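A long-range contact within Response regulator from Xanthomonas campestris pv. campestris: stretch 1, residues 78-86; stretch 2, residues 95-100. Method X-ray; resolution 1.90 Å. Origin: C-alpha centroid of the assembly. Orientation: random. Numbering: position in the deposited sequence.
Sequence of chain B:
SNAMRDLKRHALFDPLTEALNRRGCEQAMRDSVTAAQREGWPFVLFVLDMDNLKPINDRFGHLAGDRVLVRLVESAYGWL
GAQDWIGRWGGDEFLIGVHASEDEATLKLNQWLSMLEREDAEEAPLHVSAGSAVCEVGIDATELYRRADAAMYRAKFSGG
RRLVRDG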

# COMPACT_ATOMS: atom_id res chain seq x y z
N GLY B 78 -2.74 19.63 -15.57
CA GLY B 78 -2.35 20.99 -15.89
C GLY B 78 -1.08 21.11 -16.71
O GLY B 78 -0.80 22.18 -17.26
N TRP B 79 -0.30 20.04 -16.79
CA TRP B 79 0.93 20.08 -17.57
C TRP B 79 1.07 18.91 -18.53
O TRP B 79 1.86 18.96 -19.48
CB TRP B 79 2.17 20.14 -16.65
CG TRP B 79 2.35 18.99 -15.69
CD1 TRP B 79 2.00 18.96 -14.36
CD2 TRP B 79 2.98 17.73 -15.96
NE1 TRP B 79 2.38 17.76 -13.80
CE2 TRP B 79 2.98 16.99 -14.75
CE3 TRP B 79 3.54 17.15 -17.11
CZ2 TRP B 79 3.53 15.71 -14.66
CZ3 TRP B 79 4.09 15.87 -17.02
CH2 TRP B 79 4.08 15.16 -15.80
N LEU B 80 0.30 17.85 -18.30
CA LEU B 80 0.36 16.67 -19.16
C LEU B 80 0.03 17.01 -20.60
O LEU B 80 -0.82 17.86 -20.87
CB LEU B 80 -0.60 15.59 -18.65
CG LEU B 80 -0.17 14.86 -17.37
CD1 LEU B 80 -1.29 13.93 -16.91
CD2 LEU B 80 1.10 14.06 -17.65
N GLY B 81 0.70 16.33 -21.52
CA GLY B 81 0.47 16.56 -22.94
C GLY B 81 -0.79 15.86 -23.41
O GLY B 81 -1.37 15.04 -22.70
N ALA B 82 -1.22 16.18 -24.63
CA ALA B 82 -2.42 15.61 -25.22
C ALA B 82 -2.36 14.09 -25.35
O ALA B 82 -3.40 13.43 -25.39
CB ALA B 82 -2.68 16.23 -26.59
N GLN B 83 -1.16 13.53 -25.40
CA GLN B 83 -1.01 12.09 -25.54
C GLN B 83 -0.48 11.43 -24.26
O GLN B 83 -0.31 10.22 -24.20
CB GLN B 83 -0.08 11.76 -26.71
CG GLN B 83 -0.31 10.38 -27.29
CD GLN B 83 -1.76 10.18 -27.70
OE1 GLN B 83 -2.30 10.93 -28.51
NE2 GLN B 83 -2.40 9.17 -27.12
N ASP B 84 -0.22 12.25 -23.25
CA ASP B 84 0.28 11.76 -21.98
C ASP B 84 -0.91 11.31 -21.13
O ASP B 84 -2.06 11.49 -21.52
CB ASP B 84 1.06 12.86 -21.27
CG ASP B 84 2.23 13.38 -22.10
OD1 ASP B 84 2.74 14.47 -21.78
OD2 ASP B 84 2.64 12.69 -23.06
N TRP B 85 -0.64 10.72 -19.97
CA TRP B 85 -1.74 10.27 -19.14
C TRP B 85 -1.37 10.06 -17.69
O TRP B 85 -0.20 9.91 -17.35
CB TRP B 85 -2.34 8.98 -19.69
CG TRP B 85 -1.34 7.86 -19.89
CD1 TRP B 85 -0.67 7.56 -21.04
CD2 TRP B 85 -0.92 6.90 -18.91
NE1 TRP B 85 0.15 6.47 -20.84
CE2 TRP B 85 0.01 6.05 -19.54
CE3 TRP B 85 -1.25 6.68 -17.56
CZ2 TRP B 85 0.63 4.98 -18.87
CZ3 TRP B 85 -0.63 5.62 -16.89
CH2 TRP B 85 0.29 4.78 -17.55
N ILE B 86 -2.39 10.08 -16.83
CA ILE B 86 -2.19 9.83 -15.41
C ILE B 86 -3.26 8.85 -14.96
O ILE B 86 -4.44 8.99 -15.30
CB ILE B 86 -2.25 11.12 -14.56
CG1 ILE B 86 -2.06 10.78 -13.08
CG2 ILE B 86 -3.58 11.85 -14.80
CD1 ILE B 86 -1.79 11.98 -12.18
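Stretch 2 (95-100) LIGVHA

Stretch 2 runs antiparallel to the end of stretch 1; Leu95 to Val98 are the last residues of a strand that begins earlier in the chain, and the backbone leaves strand geometry at His99 and Ala100. Stretch 1 is loop or turn up to Asp84; a type I turn from Gly81 to Asp84, closed by Asp84 N to Gly81 O at 3.1 Å, delivers the chain into the strand at Trp85 and Ile86, which continues later in the chain. The register pairs Asp84 with Val98 (CA to CA 4.7 Å), Trp85 with Gly97 (CA to CA 5.1 Å) and Ile86 with Ile96 (CA to CA 4.4 Å). Trp85 and Gly97 form the hydrogen-bonded pair: Trp85 N donates to Gly97 O at 2.9 Å, and Gly97 N returns the bond to Trp85 O at 2.8 Å. The next pair, Ile86 with Ile96, is non-hydrogen-bonded, and here CA-H...O contacts join the backbones, Ile96 CA to Trp85 O at 3.3 Å and Ile86 CA to Leu95 O at 3.4 Å.

Past the strand pairing, the side chain of Asp84 (chi1 m) takes over from the backbone. Asp84 OD2 accepts a hydrogen bond from His99 N at 2.8 Å in a nearly straight bond, while Asp84 OD1 accepts one from Gly81 N at 2.8 Å, so one carboxylate both braces the turn and holds the end of stretch 2. The CA-to-CB bond of His99 points toward stretch 1, and its ND1 donates a hydrogen bond to Gln83 O at 3.3 Å; Gln83 O lies at the edge of the ring, near its plane.

On the sheet face that carries Trp85, the indole (chi1 p) folds over the partner strand. Gly97 CA sits over one face of the ring, 3.8 Å from the centroid of its five-membered ring, a CH-pi contact. The absence of a side chain at Gly97 makes this fit possible: an ideal CB there would come within 2.3 Å of Trp85 CE2. Farther along the indole, Trp85 CZ3 reaches Leu95 CB at 3.8 Å.

On the face bearing Ile86 and Ile96 the contacts between these side chains are apolar. Ile86 CG1 packs on Ile96 CG1 at 3.8 Å. The loop before the turn adds to this layer: Leu80 CD2 lies 3.9 Å from Ile96 CG2 and 4.4 Å from Val98 CG2. Trp79 starts out sideways, but its ring end comes nearer, with CH2 4.2 Å from Ile96 CG2 and CZ3 4.1 Å from Val98 CG2, the latter methyl at the ring edge. Together the two stretches bury 537 Å², both sides summed.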

# COMPACT_ATOMS: atom_id res chain seq x y z
N LEU B 95 0.28 6.25 -11.60
CA LEU B 95 1.20 6.03 -12.71
C LEU B 95 1.01 7.21 -13.66
O LEU B 95 -0.11 7.68 -13.86
CB LEU B 95 0.89 4.75 -13.49
CG LEU B 95 0.85 3.36 -12.83
CD1 LEU B 95 1.18 2.33 -13.90
CD2 LEU B 95 1.84 3.27 -11.69
N ILE B 96 2.11 7.68 -14.24
CA ILE B 96 2.05 8.77 -15.20
C ILE B 96 2.84 8.37 -16.43
O ILE B 96 3.99 7.92 -16.32
CB ILE B 96 2.62 10.09 -14.62
CG1 ILE B 96 1.73 10.59 -13.47
CG2 ILE B 96 2.71 11.15 -15.71
CD1 ILE B 96 2.14 11.95 -12.89
N GLY B 97 2.22 8.50 -17.60
CA GLY B 97 2.88 8.17 -18.84
C GLY B 97 3.14 9.46 -19.60
O GLY B 97 2.21 10.24 -19.84
N VAL B 98 4.39 9.69 -19.97
CA VAL B 98 4.76 10.90 -20.70
C VAL B 98 5.46 10.57 -22.01
O VAL B 98 6.52 9.94 -22.00
CB VAL B 98 5.70 11.80 -19.86
CG1 VAL B 98 6.07 13.05 -20.66
CG2 VAL B 98 5.03 12.18 -18.55
N HIS B 99 4.87 10.99 -23.12
CA HIS B 99 5.47 10.75 -24.42
C HIS B 99 6.35 11.92 -24.80
O HIS B 99 5.96 12.79 -25.59
CB HIS B 99 4.40 10.52 -25.49
CG HIS B 99 3.83 9.13 -25.48
ND1 HIS B 99 2.57 8.84 -25.00
CD2 HIS B 99 4.37 7.95 -25.87
CE1 HIS B 99 2.36 7.54 -25.10
NE2 HIS B 99 3.43 6.98 -25.62
N ALA B 100 7.55 11.94 -24.22
CA ALA B 100 8.54 12.98 -24.45
C ALA B 100 9.89 12.38 -24.07
O ALA B 100 9.96 11.27 -23.55
CB ALA B 100 8.25 14.19 -23.58